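Local coordinates for BH2092 protein (Bacillus halodurans, PDB 3NHV) that is of unknown function but, as a rhodanese-like domain protein, may take part in sulfur transfer or a related reaction, at residues E32-R40 with L69-W80. Numbering follows the deposited sequence.
Sequences EGIIVVDVR and LSKEKVIITYCW
Gly33 to Val39 pairs in parallel register with Val74 to Tyr78 through six backbone hydrogen bonds, nearly straight in the middle, as from Val37 N to Ile76 O (2.8 Å), and the two strands diverge by 25°. Ile35, Val37, Ile75 and Thr77 turn to one face of the sheet, Ile34, Val36, Asp38, Val74, Ile76 and Tyr78 to the other. On the first, Val37 CG2 meets Ile75 CG2 at 3.8 Å, where Ile75 also packs on Phe94 of helix 86-96, while Ile35 CD1 lies across the aliphatic chain of Lys73, touching its CD at 3.7 Å. Such neighbouring strands form the middle of the parallel sheet in a rhodanese-like alpha/beta domain, strand 74-78 lying between 34-38 and 100-105. At their C-terminal ends the packing turns polar. Tyr78, its ring swung between its own N and carbonyl carbon (chi1 80°), receives Asp38 CA over one face and Val36 CG1 at its edge. Its hydroxyl donates a very short bond to Asp38 OD2 (Tyr78 OH to OD2 2.5 Å) and is hydrogen-bonded to Ile50 N as well. The syn lone pair of Asp38 OD2 also takes Arg40 NH1, in a salt bridge of 3.0 Å; NH1 also bonds to Cys48 O, and OD1 closes an Asx turn with Arg40 N. Arg40, its chain bent at chi2 and chi3, sets its guanidinium edge on the face of Trp80, planes 75° apart, NE over the middle of the indole and NH2 over the six-membered ring, with Arg40 CZ 4.0 Å from that ring's centroid in a cation-pi contact. Replacing Trp80 by an alanine would probably take away the ring face under NE and NH2, leaving the guanidinium held on its NH1 side only and freer to turn. Beyond Tyr78, Cys79 is tied by a disulfide to Cys84.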
ATOM      1  N   GLU B  32      -6.913  25.865  -3.709  1.00 50.21           N
ATOM      2  CA  GLU B  32      -7.573  26.032  -2.420  1.00 58.90           C
ATOM      3  C   GLU B  32      -8.802  25.142  -2.263  1.00 59.05           C
ATOM      4  O   GLU B  32      -9.548  25.264  -1.286  1.00 59.91           O
ATOM      5  CB  GLU B  32      -7.964  27.500  -2.226  1.00 61.40           C
ATOM      6  CG  GLU B  32      -6.777  28.451  -2.136  1.00 75.15           C
ATOM      7  CD  GLU B  32      -7.140  29.874  -2.545  1.00 86.67           C
ATOM      8  OE1 GLU B  32      -6.255  30.766  -2.485  1.00 91.89           O
ATOM      9  OE2 GLU B  32      -8.310  30.097  -2.934  1.00 87.04           O
ATOM     10  N   GLY B  33      -9.002  24.243  -3.221  1.00 54.77           N
ATOM     11  CA  GLY B  33     -10.137  23.343  -3.162  1.00 45.35           C
ATOM     12  C   GLY B  33      -9.915  22.159  -2.236  1.00 44.09           C
ATOM     13  O   GLY B  33     -10.773  21.289  -2.130  1.00 47.87           O
ATOM     14  N   ILE B  34      -8.769  22.115  -1.564  1.00 41.33           N
ATOM     15  CA  ILE B  34      -8.476  21.014  -0.651  1.00 42.83           C
ATOM     16  C   ILE B  34      -8.015  21.505   0.716  1.00 47.29           C
ATOM     17  O   ILE B  34      -7.545  22.630   0.862  1.00 48.26           O
ATOM     18  CB  ILE B  34      -7.371  20.079  -1.199  1.00 32.65           C
ATOM     19  CG1 ILE B  34      -6.063  20.852  -1.343  1.00 32.37           C
ATOM     20  CG2 ILE B  34      -7.808  19.472  -2.521  1.00 37.54           C
ATOM     21  CD1 ILE B  34      -4.917  20.038  -1.908  1.00 34.09           C
ATOM     22  N   ILE B  35      -8.151  20.644   1.714  1.00 46.51           N
ATOM     23  CA  ILE B  35      -7.731  20.965   3.062  1.00 40.37           C
ATOM     24  C   ILE B  35      -6.917  19.785   3.561  1.00 41.54           C
ATOM     25  O   ILE B  35      -7.469  18.744   3.912  1.00 52.01           O
ATOM     26  CB  ILE B  35      -8.943  21.168   4.000  1.00 52.39           C
ATOM     27  CG1 ILE B  35      -9.896  22.208   3.403  1.00 46.07           C
ATOM     28  CG2 ILE B  35      -8.461  21.625   5.377  1.00 42.95           C
ATOM     29  CD1 ILE B  35     -11.125  22.466   4.243  1.00 48.61           C
ATOM     30  N   VAL B  36      -5.602  19.935   3.573  1.00 43.04           N
ATOM     31  CA  VAL B  36      -4.739  18.862   4.031  1.00 43.11           C
ATOM     32  C   VAL B  36      -4.785  18.759   5.554  1.00 45.47           C
ATOM     33  O   VAL B  36      -4.448  19.712   6.258  1.00 54.32           O
ATOM     34  CB  VAL B  36      -3.285  19.099   3.592  1.00 49.88           C
ATOM     35  CG1 VAL B  36      -2.455  17.862   3.890  1.00 36.25           C
ATOM     36  CG2 VAL B  36      -3.242  19.450   2.107  1.00 42.59           C
ATOM     37  N   VAL B  37      -5.196  17.596   6.055  1.00 45.67           N
ATOM     38  CA  VAL B  37      -5.300  17.354   7.492  1.00 40.78           C
ATOM     39  C   VAL B  37      -4.358  16.246   7.975  1.00 47.83           C
ATOM     40  O   VAL B  37      -4.451  15.096   7.528  1.00 46.28           O
ATOM     41  CB  VAL B  37      -6.749  16.953   7.891  1.00 43.31           C
ATOM     42  CG1 VAL B  37      -6.853  16.779   9.408  1.00 40.27           C
ATOM     43  CG2 VAL B  37      -7.735  17.994   7.409  1.00 39.69           C
ATOM     44  N   ASP B  38      -3.451  16.601   8.885  1.00 46.02           N
ATOM     45  CA  ASP B  38      -2.508  15.640   9.463  1.00 43.00           C
ATOM     46  C   ASP B  38      -3.274  14.996  10.613  1.00 44.99           C
ATOM     47  O   ASP B  38      -3.682  15.677  11.550  1.00 51.24           O
ATOM     48  CB  ASP B  38      -1.268  16.356  10.006  1.00 36.18           C
ATOM     49  CG  ASP B  38      -0.161  15.395  10.405  1.00 44.60           C
ATOM     50  OD1 ASP B  38      -0.462  14.330  10.984  1.00 45.37           O
ATOM     51  OD2 ASP B  38       1.020  15.715  10.150  1.00 41.42           O
ATOM     52  N   VAL B  39      -3.471  13.686  10.527  1.00 44.80           N
ATOM     53  CA  VAL B  39      -4.221  12.924  11.519  1.00 41.15           C
ATOM     54  C   VAL B  39      -3.373  12.297  12.622  1.00 42.08           C
ATOM     55  O   VAL B  39      -3.909  11.727  13.573  1.00 43.40           O
ATOM     56  CB  VAL B  39      -5.010  11.799  10.815  1.00 46.14           C
ATOM     57  CG1 VAL B  39      -5.652  10.885  11.825  1.00 57.16           C
ATOM     58  CG2 VAL B  39      -6.060  12.408   9.899  1.00 47.36           C
ATOM     59  N   ARG B  40      -2.055  12.386  12.502  1.00 37.30           N
ATOM     60  CA  ARG B  40      -1.189  11.789  13.514  1.00 44.56           C
ATOM     61  C   ARG B  40      -1.285  12.529  14.848  1.00 49.83           C
ATOM     62  O   ARG B  40      -2.111  13.425  15.029  1.00 49.29           O
ATOM     63  CB  ARG B  40       0.270  11.805  13.051  1.00 45.95           C
ATOM     64  CG  ARG B  40       0.517  11.255  11.661  1.00 44.25           C
ATOM     65  CD  ARG B  40       1.483  12.172  10.921  1.00 44.03           C
ATOM     66  NE  ARG B  40       2.889  11.973  11.261  1.00 38.43           N
ATOM     67  CZ  ARG B  40       3.769  12.966  11.365  1.00 40.78           C
ATOM     68  NH1 ARG B  40       3.381  14.220  11.176  1.00 36.70           N
ATOM     69  NH2 ARG B  40       5.048  12.704  11.615  1.00 45.70           N
ATOM     70  N   LEU B  69     -14.403  24.174   9.115  1.00 67.74           N
ATOM     71  CA  LEU B  69     -13.932  23.672   7.823  1.00 54.31           C
ATOM     72  C   LEU B  69     -15.041  23.668   6.787  1.00 53.69           C
ATOM     73  O   LEU B  69     -16.133  23.174   7.044  1.00 59.37           O
ATOM     74  CB  LEU B  69     -13.365  22.263   7.975  1.00 43.36           C
ATOM     75  CG  LEU B  69     -12.194  22.160   8.951  1.00 53.55           C
ATOM     76  CD1 LEU B  69     -11.668  20.729   8.989  1.00 50.21           C
ATOM     77  CD2 LEU B  69     -11.098  23.116   8.528  1.00 53.52           C
ATOM     78  N   SER B  70     -14.758  24.215   5.611  1.00 52.66           N
ATOM     79  CA  SER B  70     -15.750  24.284   4.543  1.00 52.24           C
ATOM     80  C   SER B  70     -16.127  22.936   3.915  1.00 52.30           C
ATOM     81  O   SER B  70     -15.265  22.134   3.574  1.00 51.29           O
ATOM     82  CB  SER B  70     -15.257  25.232   3.448  1.00 46.84           C
ATOM     83  OG  SER B  70     -16.131  25.198   2.331  1.00 49.88           O
ATOM     84  N   LYS B  71     -17.428  22.707   3.759  1.00 58.09           N
ATOM     85  CA  LYS B  71     -17.940  21.478   3.156  1.00 58.74           C
ATOM     86  C   LYS B  71     -17.843  21.551   1.636  1.00 58.06           C
ATOM     87  O   LYS B  71     -18.102  20.567   0.944  1.00 61.34           O
ATOM     88  CB  LYS B  71     -19.411  21.259   3.531  1.00 60.82           C
ATOM     89  CG  LYS B  71     -19.683  20.976   5.004  1.00 63.59           C
ATOM     90  CD  LYS B  71     -19.506  19.511   5.346  1.00 64.41           C
ATOM     91  CE  LYS B  71     -19.880  19.228   6.800  1.00 67.95           C
ATOM     92  NZ  LYS B  71     -21.303  19.560   7.122  1.00 65.16           N
ATOM     93  N   GLU B  72     -17.489  22.721   1.113  1.00 53.88           N
ATOM     94  CA  GLU B  72     -17.378  22.891  -0.330  1.00 50.84           C
ATOM     95  C   GLU B  72     -16.037  22.400  -0.841  1.00 51.14           C
ATOM     96  O   GLU B  72     -15.866  22.158  -2.034  1.00 52.34           O
ATOM     97  CB  GLU B  72     -17.545  24.360  -0.715  1.00 55.35           C
ATOM     98  CG  GLU B  72     -18.948  24.903  -0.540  1.00 70.53           C
ATOM     99  CD  GLU B  72     -20.009  23.989  -1.135  1.00 81.52           C
ATOM    100  OE1 GLU B  72     -20.486  23.082  -0.411  1.00 84.68           O
ATOM    101  OE2 GLU B  72     -20.358  24.167  -2.329  1.00 82.65           O
ATOM    102  N   LYS B  73     -15.085  22.267   0.073  1.00 50.68           N
ATOM    103  CA  LYS B  73     -13.749  21.816  -0.280  1.00 50.55           C
ATOM    104  C   LYS B  73     -13.624  20.307  -0.112  1.00 60.12           C
ATOM    105  O   LYS B  73     -14.613  19.621   0.149  1.00 67.88           O
ATOM    106  CB  LYS B  73     -12.730  22.524   0.600  1.00 47.00           C
ATOM    107  CG  LYS B  73     -12.753  24.031   0.457  1.00 45.02           C
ATOM    108  CD  LYS B  73     -11.743  24.657   1.378  1.00 47.81           C
ATOM    109  CE  LYS B  73     -11.498  26.107   1.033  1.00 53.88           C
ATOM    110  NZ  LYS B  73     -10.430  26.646   1.921  1.00 55.49           N
ATOM    111  N   VAL B  74     -12.413  19.783  -0.277  1.00 59.02           N
ATOM    112  CA  VAL B  74     -12.189  18.348  -0.115  1.00 45.94           C
ATOM    113  C   VAL B  74     -11.119  18.125   0.943  1.00 45.03           C
ATOM    114  O   VAL B  74     -10.101  18.808   0.940  1.00 50.51           O
ATOM    115  CB  VAL B  74     -11.724  17.686  -1.423  1.00 43.98           C
ATOM    116  CG1 VAL B  74     -11.475  16.206  -1.177  1.00 42.19           C
ATOM    117  CG2 VAL B  74     -12.777  17.866  -2.514  1.00 42.28           C
ATOM    118  N   ILE B  75     -11.356  17.181   1.850  1.00 44.58           N
ATOM    119  CA  ILE B  75     -10.394  16.878   2.912  1.00 41.02           C
ATOM    120  C   ILE B  75      -9.423  15.770   2.475  1.00 42.17           C
ATOM    121  O   ILE B  75      -9.839  14.740   1.942  1.00 33.56           O
ATOM    122  CB  ILE B  75     -11.114  16.437   4.240  1.00 41.00           C
ATOM    123  CG1 ILE B  75     -11.811  17.629   4.893  1.00 38.40           C
ATOM    124  CG2 ILE B  75     -10.110  15.889   5.244  1.00 43.52           C
ATOM    125  CD1 ILE B  75     -13.054  18.079   4.187  1.00 53.64           C
ATOM    126  N   ILE B  76      -8.132  16.007   2.697  1.00 40.59           N
ATOM    127  CA  ILE B  76      -7.081  15.057   2.352  1.00 40.42           C
ATOM    128  C   ILE B  76      -6.398  14.668   3.655  1.00 43.57           C
ATOM    129  O   ILE B  76      -5.761  15.499   4.292  1.00 46.02           O
ATOM    130  CB  ILE B  76      -6.010  15.682   1.413  1.00 41.58           C
ATOM    131  CG1 ILE B  76      -6.676  16.304   0.185  1.00 37.36           C
ATOM    132  CG2 ILE B  76      -5.015  14.605   0.965  1.00 32.12           C
ATOM    133  CD1 ILE B  76      -7.304  15.299  -0.754  1.00 41.45           C
ATOM    134  N   THR B  77      -6.528  13.408   4.051  1.00 39.10           N
ATOM    135  CA  THR B  77      -5.920  12.954   5.292  1.00 42.18           C
ATOM    136  C   THR B  77      -4.620  12.224   5.037  1.00 38.17           C
ATOM    137  O   THR B  77      -4.462  11.583   4.004  1.00 39.26           O
ATOM    138  CB  THR B  77      -6.855  11.990   6.044  1.00 49.86           C
ATOM    139  OG1 THR B  77      -7.063  10.820   5.245  1.00 50.08           O
ATOM    140  CG2 THR B  77      -8.201  12.652   6.313  1.00 49.21           C
ATOM    141  N   TYR B  78      -3.685  12.318   5.974  1.00 39.77           N
ATOM    142  CA  TYR B  78      -2.432  11.598   5.822  1.00 39.58           C
ATOM    143  C   TYR B  78      -1.881  11.199   7.184  1.00 41.58           C
ATOM    144  O   TYR B  78      -1.992  11.950   8.155  1.00 47.66           O
ATOM    145  CB  TYR B  78      -1.412  12.428   5.027  1.00 45.79           C
ATOM    146  CG  TYR B  78      -0.689  13.504   5.806  1.00 46.49           C
ATOM    147  CD1 TYR B  78       0.387  13.191   6.629  1.00 41.69           C
ATOM    148  CD2 TYR B  78      -1.066  14.839   5.696  1.00 45.59           C
ATOM    149  CE1 TYR B  78       1.073  14.179   7.314  1.00 45.14           C
ATOM    150  CE2 TYR B  78      -0.388  15.835   6.376  1.00 39.15           C
ATOM    151  CZ  TYR B  78       0.681  15.502   7.182  1.00 41.09           C
ATOM    152  OH  TYR B  78       1.373  16.496   7.837  1.00 36.11           O
ATOM    153  N   CYS B  79      -1.326   9.993   7.248  1.00 43.83           N
ATOM    154  CA  CYS B  79      -0.739   9.461   8.470  1.00 40.64           C
ATOM    155  C   CYS B  79       0.755   9.312   8.205  1.00 45.21           C
ATOM    156  O   CYS B  79       1.298   9.997   7.348  1.00 44.82           O
ATOM    157  CB  CYS B  79      -1.358   8.101   8.826  1.00 49.93           C
ATOM    158  SG  CYS B  79      -0.513   7.253  10.216  1.00 83.65           S
ATOM    159  N   TRP B  80       1.423   8.423   8.927  1.00 43.70           N
ATOM    160  CA  TRP B  80       2.846   8.240   8.729  1.00 46.59           C
ATOM    161  C   TRP B  80       3.196   7.701   7.361  1.00 47.23           C
ATOM    162  O   TRP B  80       3.972   8.317   6.635  1.00 52.74           O
ATOM    163  CB  TRP B  80       3.430   7.318   9.794  1.00 51.42           C
ATOM    164  CG  TRP B  80       3.506   7.962  11.128  1.00 55.06           C
ATOM    165  CD1 TRP B  80       2.543   7.961  12.096  1.00 57.89           C
ATOM    166  CD2 TRP B  80       4.589   8.744  11.637  1.00 47.82           C
ATOM    167  NE1 TRP B  80       2.962   8.696  13.178  1.00 56.44           N
ATOM    168  CE2 TRP B  80       4.214   9.190  12.923  1.00 53.78           C
ATOM    169  CE3 TRP B  80       5.839   9.117  11.129  1.00 52.12           C
ATOM    170  CZ2 TRP B  80       5.046   9.983  13.714  1.00 48.59           C
ATOM    171  CZ3 TRP B  80       6.671   9.911  11.919  1.00 55.76           C
ATOM    172  CH2 TRP B  80       6.267  10.336  13.197  1.00 55.65           C
TER